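Local coordinates for AB hydrolase-1 domain-containing protein (Streptococcus mutans, PDB 4L9A) that probably hydrolyses carboxylic esters as a carboxylesterase of the alpha/beta-hydrolase family, at residues A[45-50]-A[121-126]; A[57-62]-A[139-144]; A[236-241]-A[279-284]; A[242-247]-A[259-264]. One frame throughout, in Å; residues are numbered along the deposited sequence.

Contact 1: residues A[45-50]-A[121-126]; sequences VFLSGA and GFAALQ
Ser48 OG, one residue past the Leu47 that packs on Ala123, is gripped by two groups: the side-chain amide ND2 of Asn58 and the hydroxyl of Thr55 both hydrogen-bond with it. These bonds hold the turn leaving the strand end, whereas the contact itself is apolar and belongs to the central layer of the alpha/beta-hydrolase fold. Strand 43-47 is a parallel neighbour of strand 111-117, which runs through a Val-His-Ser-Ile-Gly turn, a variant of the Gly-X-Ser-X-Gly motif, into helix 120-130. That turn is consistent with the nucleophile elbow of the family, and the loop after Leu47 occupies the place that in relatives often helps form the oxyanion hole. Helix 120-130 thus lies back over the sheet, and its backbone comes within 8.0 Å of the strand, measured from Leu47 CA to Ala124 CA. Leu47 and the Ala123 methyl bridge this spacing. The chi1 of Leu47 (-60°) places CG beside the backbone N, and chi2 of 171° turns CD1 to the helix. No hydrogen bond crosses, and the two segments bury 84 Å² in all. Ile75 and Ile100 pack on the same leucine, while Ala124 rests on Leu114 and Val116. CD1 of Leu47 ends 4.1 Å from CB of Ala123 and 4.3 Å from the backbone N of Ala124.

Contact 2: residues A[57-62]-A[139-144]; sequences DNFANI and IGLEPT
Phe59 and Leu141 face each other across a wide backbone gap, 10.8 Å from CA to CA, and Ile62 and Ile139 stand 11.2 Å apart by the same measure. Only side chains can close such a distance. Phe59 itself is the hinge between two short helices, 55-58 and 60-63: it leaves helical geometry after the first and occupies the N-cap position of the second. The bonds Ala60 N to Asp57 O, and Ile62 N to Phe59 O at 2.9 Å, each span three residues and keep the bend compact. From this bend both Phe59 and Ile62 direct CB toward the strand. Leu141 CD2 meets them together: it lies at the rim of the phenyl ring, near its plane, 4.1 Å from Phe59 CE1, and 4.5 Å from Ile62 CD1. Ile62 CD1 in turn lies in the plane of the Phe59 ring, beside its edge, so that leucine and isoleucine share the ring border rather than a face. Phe59 and Leu141 run past one another in opposite directions. Just beyond Leu141 the backbone of Glu142 adopts left-handed helical angles (phi 38°, psi 55°), and its carboxylate bonds to His268 and Arg243. An acidic residue after this strand, hydrogen-bonded to a histidine, is consistent with the acid-histidine pair of an alpha/beta-hydrolase active site, at the alternative position, since the family's acid more often follows the next strand.

Contact 3: residues A[236-241]-A[279-284]; sequences IVFSES and LEKVEQ
Ile236, near the start of strand 235-239, makes the first touch: its CG2 stands 4.0 Å from Lys281 CB, the two side chains meeting at about a right angle. CG2 is anti to the backbone N, which puts that methyl on the helix side. Val237 turns to the other face of the sheet, toward Tyr252 and Leu261, as the alternation of a beta strand requires. Phe238 returns to the helix side and gives the closest approach, Phe238 CZ to Lys281 CG at 3.6 Å; Phe238 CZ is also 3.9 Å from Lys281 CB. The methylene meets the ring obliquely. Ser239 ends the strand and donates its hydroxyl to the carbonyl just ahead, Ser239 OG to Glu240 O at 2.7 Å, with a C=O...donor angle of 125°. Glu240 then leaves the sheet, its carboxylate paired with Arg164 and its N with the Glu142 carboxylate. On the helix 275-287 side a single residue, Lys281, carries the contact. The chain of Lys281 bends at chi2 (-47°) and then extends, so that CB and CG lie against Ile236 and Phe238 while the far end leads off. In this sheet-helix packing of the alpha/beta-hydrolase core, near the rim of the sheet, the two segments are held by dispersion between lysine methylenes and apolar groups, and the charge of the lysine plays no part in the grip.

Contact 4: residues A[242-247]-A[259-264]; sequences FREKEY and TKLILC
Glu244 and Leu263 begin the apolar group of contacts. Leu263 CD1 comes 3.7 Å from Glu244 CB and follows the carbon stem as far as the carboxyl carbon, 3.8 Å from Glu244 CD; the two side chains cross at about a right angle. Leu261 divides its branches: CD2 touches Glu244 CG at 3.9 Å and makes a van der Waals contact with the carbonyl oxygen, Glu244 O, at 3.7 Å, while CD1 packs 3.9 Å from Tyr247 CB. The leucines differ in torsion: CG of Leu261 is anti to the backbone N (chi1 173°), that of Leu263 to the carbonyl carbon.

The polar group lies within 242-247. Arg243 NH1 forms a salt bridge with Glu246 OE2 at 2.8 Å, on the syn side of the oxygen, with an N-H...O angle of 134°. The second nitrogen, Arg243 NH2, pairs with Glu142, and the Tyr247 hydroxyl sits 3.2 Å over one face of the guanidinium plane, offset toward the rim, while bonding to Pro143 O. The buried Arg243 and Tyr247 thus tie the helix start to the loop at Glu142 and Pro143, while Glu244 and Tyr247 CB pack on the two leucines. Together the pair form the helix and second strand of a beta-alpha-beta crossover, 235-239, 244-248 and 260-263, at the edge of an alpha/beta-hydrolase sheet.

In the fold
All four contacts draw on one mixed sheet, using strands 43-47, 134-141, 235-239 and 260-263, with 111-117 lying between the first two. Contacts 1 and 2, with centres 10 Å apart, interlock along the chain: their segments alternate, and Ser48 meets Asn58. Contact 3 follows contact 2 through neighbouring strands, Gly140 hydrogen-bonding with Ile236 and Phe238; their centres are 11 Å apart. Contact 4 falls between the two segments of contact 3 in sequence, with centres 10 Å apart, and continues the sheet outward through Val237 and Ile262. Contact 2 also meets contact 4, at Pro143 with Tyr247 and at Glu142 with Arg243, joining the probable acid site to the sheet edge.

Contact 1: residues A[45-50]-A[121-126]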
# COMPACT_ATOMS: atom_id res chain seq x y z
N VAL A 45 2.54 -9.28 -2.93
CA VAL A 45 1.28 -8.83 -2.36
C VAL A 45 1.29 -7.31 -2.25
O VAL A 45 2.20 -6.72 -1.65
CB VAL A 45 1.08 -9.44 -0.96
CG1 VAL A 45 -0.18 -8.88 -0.32
CG2 VAL A 45 1.05 -10.98 -1.03
N PHE A 46 0.27 -6.67 -2.83
CA PHE A 46 0.20 -5.20 -2.84
C PHE A 46 -0.91 -4.65 -1.95
O PHE A 46 -2.05 -5.12 -2.00
CB PHE A 46 -0.01 -4.69 -4.27
CG PHE A 46 1.11 -5.03 -5.20
CD1 PHE A 46 2.17 -4.15 -5.39
CD2 PHE A 46 1.12 -6.24 -5.88
CE1 PHE A 46 3.20 -4.46 -6.25
CE2 PHE A 46 2.16 -6.56 -6.74
CZ PHE A 46 3.20 -5.68 -6.92
N LEU A 47 -0.56 -3.63 -1.18
CA LEU A 47 -1.53 -2.89 -0.39
C LEU A 47 -1.36 -1.40 -0.67
O LEU A 47 -0.24 -0.89 -0.68
CB LEU A 47 -1.36 -3.15 1.10
CG LEU A 47 -1.50 -4.58 1.64
CD1 LEU A 47 -1.06 -4.63 3.11
CD2 LEU A 47 -2.94 -5.11 1.46
N SER A 48 -2.48 -0.72 -0.88
CA SER A 48 -2.47 0.69 -1.21
C SER A 48 -2.46 1.55 0.04
O SER A 48 -2.59 1.05 1.17
CB SER A 48 -3.70 1.01 -2.07
OG SER A 48 -3.59 0.33 -3.30
N GLY A 49 -2.30 2.85 -0.16
CA GLY A 49 -2.45 3.80 0.92
C GLY A 49 -3.92 4.14 1.02
O GLY A 49 -4.78 3.38 0.59
N ALA A 50 -4.20 5.29 1.62
CA ALA A 50 -5.56 5.75 1.79
C ALA A 50 -5.90 6.41 0.48
O ALA A 50 -5.10 7.16 -0.08
CB ALA A 50 -5.66 6.75 2.96
N GLY A 121 1.37 0.29 5.22
CA GLY A 121 2.46 -0.13 6.09
C GLY A 121 2.00 -0.76 7.40
O GLY A 121 2.60 -1.72 7.89
N PHE A 122 0.93 -0.22 7.98
CA PHE A 122 0.47 -0.71 9.29
C PHE A 122 -0.00 -2.17 9.23
O PHE A 122 0.42 -3.00 10.04
CB PHE A 122 -0.60 0.22 9.88
CG PHE A 122 -0.05 1.55 10.36
CD1 PHE A 122 0.86 1.60 11.40
CD2 PHE A 122 -0.44 2.74 9.77
CE1 PHE A 122 1.37 2.80 11.84
CE2 PHE A 122 0.08 3.97 10.22
CZ PHE A 122 0.98 3.99 11.24
N ALA A 123 -0.87 -2.48 8.28
CA ALA A 123 -1.28 -3.88 8.08
C ALA A 123 -0.06 -4.75 7.77
O ALA A 123 0.07 -5.84 8.30
CB ALA A 123 -2.32 -3.98 6.96
N ALA A 124 0.83 -4.24 6.92
CA ALA A 124 1.98 -5.02 6.47
C ALA A 124 2.83 -5.51 7.64
O ALA A 124 3.28 -6.66 7.66
CB ALA A 124 2.83 -4.20 5.48
N LEU A 125 3.05 -4.65 8.62
CA LEU A 125 3.87 -5.04 9.76
C LEU A 125 3.23 -6.20 10.52
O LEU A 125 3.91 -7.14 10.93
CB LEU A 125 4.10 -3.83 10.67
CG LEU A 125 5.03 -2.78 10.04
CD1 LEU A 125 4.88 -1.44 10.76
CD2 LEU A 125 6.48 -3.29 10.10
N GLN A 126 1.91 -6.16 10.70
CA GLN A 126 1.23 -7.23 11.43
C GLN A 126 1.20 -8.52 10.63
O GLN A 126 1.41 -9.60 11.17
CB GLN A 126 -0.20 -6.81 11.80
CG GLN A 126 -0.28 -5.45 12.46
CD GLN A 126 0.43 -5.43 13.81
OE1 GLN A 126 0.65 -6.48 14.41
NE2 GLN A 126 0.77 -4.23 14.28

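Contact 2: residues A[57-62]-A[139-144]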
# COMPACT_ATOMS: atom_id res chain seq x y z
N ASP A 57 -4.61 -1.29 -10.28
CA ASP A 57 -4.47 -0.09 -11.11
C ASP A 57 -3.39 0.81 -10.50
O ASP A 57 -2.52 1.36 -11.20
CB ASP A 57 -5.78 0.71 -11.12
CG ASP A 57 -6.93 -0.03 -11.81
OD1 ASP A 57 -6.65 -0.88 -12.67
OD2 ASP A 57 -8.11 0.26 -11.50
N ASN A 58 -3.50 0.99 -9.18
CA ASN A 58 -2.60 1.85 -8.42
C ASN A 58 -1.13 1.44 -8.63
O ASN A 58 -0.26 2.29 -8.81
CB ASN A 58 -2.99 1.76 -6.93
CG ASN A 58 -2.31 2.81 -6.05
OD1 ASN A 58 -1.82 3.83 -6.53
ND2 ASN A 58 -2.28 2.56 -4.74
N PHE A 59 -0.88 0.13 -8.66
CA PHE A 59 0.47 -0.41 -8.75
C PHE A 59 0.84 -0.93 -10.13
O PHE A 59 1.79 -1.70 -10.28
CB PHE A 59 0.64 -1.52 -7.70
CG PHE A 59 0.82 -1.00 -6.30
CD1 PHE A 59 2.08 -0.60 -5.85
CD2 PHE A 59 -0.25 -0.94 -5.42
CE1 PHE A 59 2.26 -0.12 -4.55
CE2 PHE A 59 -0.08 -0.46 -4.12
CZ PHE A 59 1.17 -0.05 -3.69
N ALA A 60 0.10 -0.51 -11.15
CA ALA A 60 0.29 -1.04 -12.51
C ALA A 60 1.73 -0.97 -13.01
O ALA A 60 2.24 -1.91 -13.63
CB ALA A 60 -0.66 -0.34 -13.49
N ASN A 61 2.39 0.16 -12.74
CA ASN A 61 3.77 0.37 -13.19
C ASN A 61 4.79 -0.56 -12.52
O ASN A 61 5.89 -0.75 -13.05
CB ASN A 61 4.18 1.83 -13.00
CG ASN A 61 3.48 2.77 -13.97
OD1 ASN A 61 2.94 2.34 -14.99
ND2 ASN A 61 3.50 4.07 -13.66
N ILE A 62 4.45 -1.13 -11.37
CA ILE A 62 5.31 -2.15 -10.78
C ILE A 62 4.91 -3.55 -11.27
O ILE A 62 5.76 -4.35 -11.71
CB ILE A 62 5.29 -2.10 -9.24
CG1 ILE A 62 5.93 -0.78 -8.75
CG2 ILE A 62 6.05 -3.30 -8.67
CD1 ILE A 62 5.83 -0.55 -7.23
N ILE A 139 8.72 -4.16 0.67
CA ILE A 139 9.02 -3.06 -0.23
C ILE A 139 8.08 -1.92 0.11
O ILE A 139 6.87 -2.01 -0.09
CB ILE A 139 8.82 -3.46 -1.71
CG1 ILE A 139 9.51 -4.80 -2.02
CG2 ILE A 139 9.30 -2.36 -2.63
CD1 ILE A 139 11.01 -4.79 -1.81
N GLY A 140 8.60 -0.85 0.68
CA GLY A 140 7.71 0.21 1.12
C GLY A 140 7.91 1.50 0.36
O GLY A 140 9.02 2.01 0.28
N LEU A 141 6.83 2.02 -0.19
CA LEU A 141 6.85 3.32 -0.82
C LEU A 141 6.25 4.32 0.17
O LEU A 141 5.04 4.35 0.37
CB LEU A 141 6.06 3.31 -2.13
CG LEU A 141 6.53 2.34 -3.22
CD1 LEU A 141 8.06 2.25 -3.32
CD2 LEU A 141 5.93 0.95 -3.02
N GLU A 142 7.11 5.12 0.81
CA GLU A 142 6.70 6.02 1.89
C GLU A 142 5.63 5.42 2.82
O GLU A 142 4.56 6.00 3.03
CB GLU A 142 6.28 7.39 1.33
CG GLU A 142 7.51 8.19 0.85
CD GLU A 142 7.27 9.67 0.64
OE1 GLU A 142 6.12 10.14 0.81
OE2 GLU A 142 8.24 10.36 0.28
N PRO A 143 5.93 4.25 3.38
CA PRO A 143 4.99 3.63 4.32
C PRO A 143 4.80 4.55 5.53
O PRO A 143 5.75 5.19 5.98
CB PRO A 143 5.70 2.34 4.73
CG PRO A 143 7.16 2.61 4.50
CD PRO A 143 7.21 3.51 3.29
N THR A 144 3.57 4.62 6.03
CA THR A 144 3.23 5.54 7.10
C THR A 144 3.90 5.12 8.41
O THR A 144 3.69 4.00 8.88
CB THR A 144 1.70 5.64 7.28
OG1 THR A 144 1.08 5.85 6.00
CG2 THR A 144 1.34 6.80 8.21

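Contact 3: residues A[236-241]-A[279-284]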
# COMPACT_ATOMS: atom_id res chain seq x y z
N ILE A 236 13.19 -2.92 1.81
CA ILE A 236 13.64 -1.86 0.92
C ILE A 236 12.62 -0.73 0.99
O ILE A 236 11.47 -0.89 0.58
CB ILE A 236 13.79 -2.32 -0.55
CG1 ILE A 236 14.57 -3.63 -0.65
CG2 ILE A 236 14.48 -1.22 -1.36
CD1 ILE A 236 16.02 -3.49 -0.34
N VAL A 237 13.04 0.41 1.54
CA VAL A 237 12.14 1.55 1.70
C VAL A 237 12.56 2.68 0.76
O VAL A 237 13.75 3.00 0.66
CB VAL A 237 12.09 2.03 3.17
CG1 VAL A 237 11.34 3.35 3.32
CG2 VAL A 237 11.47 0.95 4.05
N PHE A 238 11.59 3.24 0.06
CA PHE A 238 11.80 4.39 -0.82
C PHE A 238 11.06 5.58 -0.25
O PHE A 238 9.89 5.47 0.13
CB PHE A 238 11.25 4.12 -2.24
CG PHE A 238 11.96 3.02 -2.97
CD1 PHE A 238 11.69 1.68 -2.69
CD2 PHE A 238 12.89 3.31 -3.95
CE1 PHE A 238 12.34 0.66 -3.37
CE2 PHE A 238 13.55 2.30 -4.64
CZ PHE A 238 13.28 0.97 -4.34
N SER A 239 11.72 6.73 -0.24
CA SER A 239 11.14 7.93 0.31
C SER A 239 11.79 9.16 -0.30
O SER A 239 12.95 9.12 -0.72
CB SER A 239 11.35 7.95 1.82
OG SER A 239 11.27 9.27 2.33
N GLU A 240 11.05 10.26 -0.33
CA GLU A 240 11.63 11.55 -0.67
C GLU A 240 12.76 11.86 0.32
O GLU A 240 12.69 11.47 1.49
CB GLU A 240 10.55 12.64 -0.64
CG GLU A 240 9.44 12.42 -1.68
CD GLU A 240 8.24 13.33 -1.46
OE1 GLU A 240 8.25 14.46 -1.99
OE2 GLU A 240 7.31 12.92 -0.75
N SER A 241 13.81 12.55 -0.14
CA SER A 241 15.00 12.78 0.68
C SER A 241 14.73 13.44 2.03
O SER A 241 15.40 13.13 3.02
CB SER A 241 16.06 13.60 -0.09
OG SER A 241 15.54 14.86 -0.47
N LEU A 279 12.18 -1.54 -9.36
CA LEU A 279 12.42 -2.84 -9.96
C LEU A 279 13.89 -3.25 -9.86
O LEU A 279 14.21 -4.41 -9.61
CB LEU A 279 11.96 -2.85 -11.42
CG LEU A 279 10.54 -3.38 -11.63
CD1 LEU A 279 10.48 -4.87 -11.33
CD2 LEU A 279 9.53 -2.62 -10.79
N GLU A 280 14.77 -2.29 -10.07
CA GLU A 280 16.21 -2.54 -9.95
C GLU A 280 16.55 -3.10 -8.55
O GLU A 280 17.22 -4.12 -8.42
CB GLU A 280 16.96 -1.24 -10.22
CG GLU A 280 18.42 -1.38 -10.53
CD GLU A 280 19.03 -0.04 -10.91
OE1 GLU A 280 18.31 0.81 -11.48
OE2 GLU A 280 20.23 0.17 -10.62
N LYS A 281 16.07 -2.43 -7.50
CA LYS A 281 16.28 -2.92 -6.13
C LYS A 281 15.59 -4.25 -5.87
O LYS A 281 16.13 -5.12 -5.18
CB LYS A 281 15.77 -1.89 -5.12
CG LYS A 281 16.41 -0.53 -5.28
CD LYS A 281 17.90 -0.64 -5.42
CE LYS A 281 18.50 0.66 -5.93
NZ LYS A 281 19.92 0.45 -6.33
N VAL A 282 14.39 -4.43 -6.42
CA VAL A 282 13.66 -5.67 -6.22
C VAL A 282 14.40 -6.86 -6.84
O VAL A 282 14.56 -7.89 -6.20
CB VAL A 282 12.24 -5.60 -6.81
CG1 VAL A 282 11.73 -6.99 -7.14
CG2 VAL A 282 11.30 -4.91 -5.83
N GLU A 283 14.84 -6.69 -8.07
CA GLU A 283 15.58 -7.74 -8.77
C GLU A 283 16.83 -8.12 -7.99
O GLU A 283 17.15 -9.29 -7.85
CB GLU A 283 15.95 -7.28 -10.18
CG GLU A 283 14.79 -7.35 -11.17
CD GLU A 283 14.98 -6.43 -12.35
OE1 GLU A 283 16.05 -5.78 -12.45
OE2 GLU A 283 14.06 -6.34 -13.19
N GLN A 284 17.52 -7.11 -7.47
CA GLN A 284 18.73 -7.33 -6.69
C GLN A 284 18.42 -8.09 -5.40
O GLN A 284 19.16 -8.97 -5.00
CB GLN A 284 19.39 -5.99 -6.37
CG GLN A 284 20.45 -6.06 -5.29
CD GLN A 284 21.10 -4.71 -5.03
OE1 GLN A 284 20.43 -3.68 -5.00
NE2 GLN A 284 22.41 -4.72 -4.85

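Contact 4: residues A[242-247]-A[259-264]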
# COMPACT_ATOMS: atom_id res chain seq x y z
N PHE A 242 13.77 14.35 2.11
CA PHE A 242 13.57 15.09 3.36
C PHE A 242 13.05 14.23 4.53
O PHE A 242 13.06 14.67 5.68
CB PHE A 242 12.72 16.34 3.15
CG PHE A 242 11.30 16.06 2.75
CD1 PHE A 242 10.34 15.79 3.71
CD2 PHE A 242 10.92 16.09 1.41
CE1 PHE A 242 9.02 15.54 3.34
CE2 PHE A 242 9.61 15.83 1.04
CZ PHE A 242 8.66 15.55 2.00
N ARG A 243 12.64 13.00 4.24
CA ARG A 243 12.19 12.09 5.28
C ARG A 243 13.24 11.07 5.72
O ARG A 243 12.91 10.12 6.43
CB ARG A 243 10.95 11.35 4.80
CG ARG A 243 9.74 12.25 4.74
CD ARG A 243 8.61 11.61 5.49
NE ARG A 243 7.66 11.08 4.56
CZ ARG A 243 6.65 10.28 4.86
NH1 ARG A 243 6.42 9.87 6.11
NH2 ARG A 243 5.87 9.88 3.88
N GLU A 244 14.49 11.27 5.33
CA GLU A 244 15.53 10.27 5.59
C GLU A 244 15.66 9.85 7.07
O GLU A 244 15.65 8.65 7.38
CB GLU A 244 16.88 10.74 5.06
CG GLU A 244 18.03 9.76 5.32
CD GLU A 244 19.40 10.37 5.05
OE1 GLU A 244 19.53 11.60 5.18
OE2 GLU A 244 20.33 9.63 4.71
N LYS A 245 15.77 10.82 7.97
CA LYS A 245 15.97 10.51 9.39
C LYS A 245 14.80 9.72 9.99
O LYS A 245 14.99 8.74 10.71
CB LYS A 245 16.21 11.78 10.20
CG LYS A 245 16.53 11.51 11.65
CD LYS A 245 16.80 12.79 12.42
CE LYS A 245 17.06 12.48 13.89
NZ LYS A 245 18.13 11.46 14.05
N GLU A 246 13.59 10.18 9.70
CA GLU A 246 12.37 9.51 10.13
C GLU A 246 12.42 8.01 9.79
O GLU A 246 12.22 7.17 10.66
CB GLU A 246 11.16 10.18 9.46
CG GLU A 246 9.84 9.38 9.54
CD GLU A 246 8.76 9.94 8.62
OE1 GLU A 246 9.00 10.98 7.97
OE2 GLU A 246 7.67 9.34 8.54
N TYR A 247 12.71 7.70 8.53
CA TYR A 247 12.78 6.31 8.09
C TYR A 247 13.97 5.53 8.67
O TYR A 247 13.81 4.38 9.07
CB TYR A 247 12.72 6.22 6.56
CG TYR A 247 11.29 6.38 6.07
CD1 TYR A 247 10.31 5.45 6.43
CD2 TYR A 247 10.92 7.45 5.29
CE1 TYR A 247 9.02 5.58 6.01
CE2 TYR A 247 9.61 7.59 4.86
CZ TYR A 247 8.67 6.65 5.22
OH TYR A 247 7.38 6.79 4.81
N THR A 259 18.73 -4.96 3.59
CA THR A 259 17.84 -3.83 3.82
C THR A 259 18.46 -2.54 3.31
O THR A 259 19.65 -2.29 3.54
CB THR A 259 17.52 -3.69 5.32
OG1 THR A 259 16.59 -4.71 5.70
CG2 THR A 259 16.92 -2.33 5.63
N LYS A 260 17.67 -1.71 2.63
CA LYS A 260 18.14 -0.41 2.12
C LYS A 260 17.10 0.69 2.29
O LYS A 260 15.89 0.44 2.23
CB LYS A 260 18.50 -0.48 0.63
CG LYS A 260 19.48 -1.59 0.24
CD LYS A 260 19.95 -1.40 -1.21
CE LYS A 260 20.94 -2.47 -1.62
NZ LYS A 260 21.92 -2.73 -0.54
N LEU A 261 17.58 1.91 2.49
CA LEU A 261 16.73 3.09 2.37
C LEU A 261 17.17 3.85 1.12
O LEU A 261 18.32 4.29 1.03
CB LEU A 261 16.84 3.99 3.60
CG LEU A 261 16.14 5.35 3.54
CD1 LEU A 261 14.63 5.16 3.37
CD2 LEU A 261 16.45 6.19 4.78
N ILE A 262 16.26 3.96 0.16
CA ILE A 262 16.53 4.63 -1.11
C ILE A 262 15.83 5.99 -1.13
O ILE A 262 14.61 6.07 -1.03
CB ILE A 262 16.02 3.78 -2.31
CG1 ILE A 262 16.64 2.38 -2.27
CG2 ILE A 262 16.33 4.47 -3.64
CD1 ILE A 262 18.17 2.39 -2.08
N LEU A 263 16.60 7.07 -1.25
CA LEU A 263 16.02 8.41 -1.32
C LEU A 263 15.84 8.81 -2.78
O LEU A 263 16.79 8.79 -3.55
CB LEU A 263 16.90 9.44 -0.57
CG LEU A 263 17.21 9.20 0.91
CD1 LEU A 263 18.01 10.39 1.53
CD2 LEU A 263 15.93 8.95 1.68
N CYS A 264 14.61 9.17 -3.16
CA CYS A 264 14.29 9.53 -4.54
C CYS A 264 12.90 10.17 -4.59
O CYS A 264 12.15 10.14 -3.61
CB CYS A 264 14.29 8.27 -5.42
SG CYS A 264 13.00 7.07 -4.95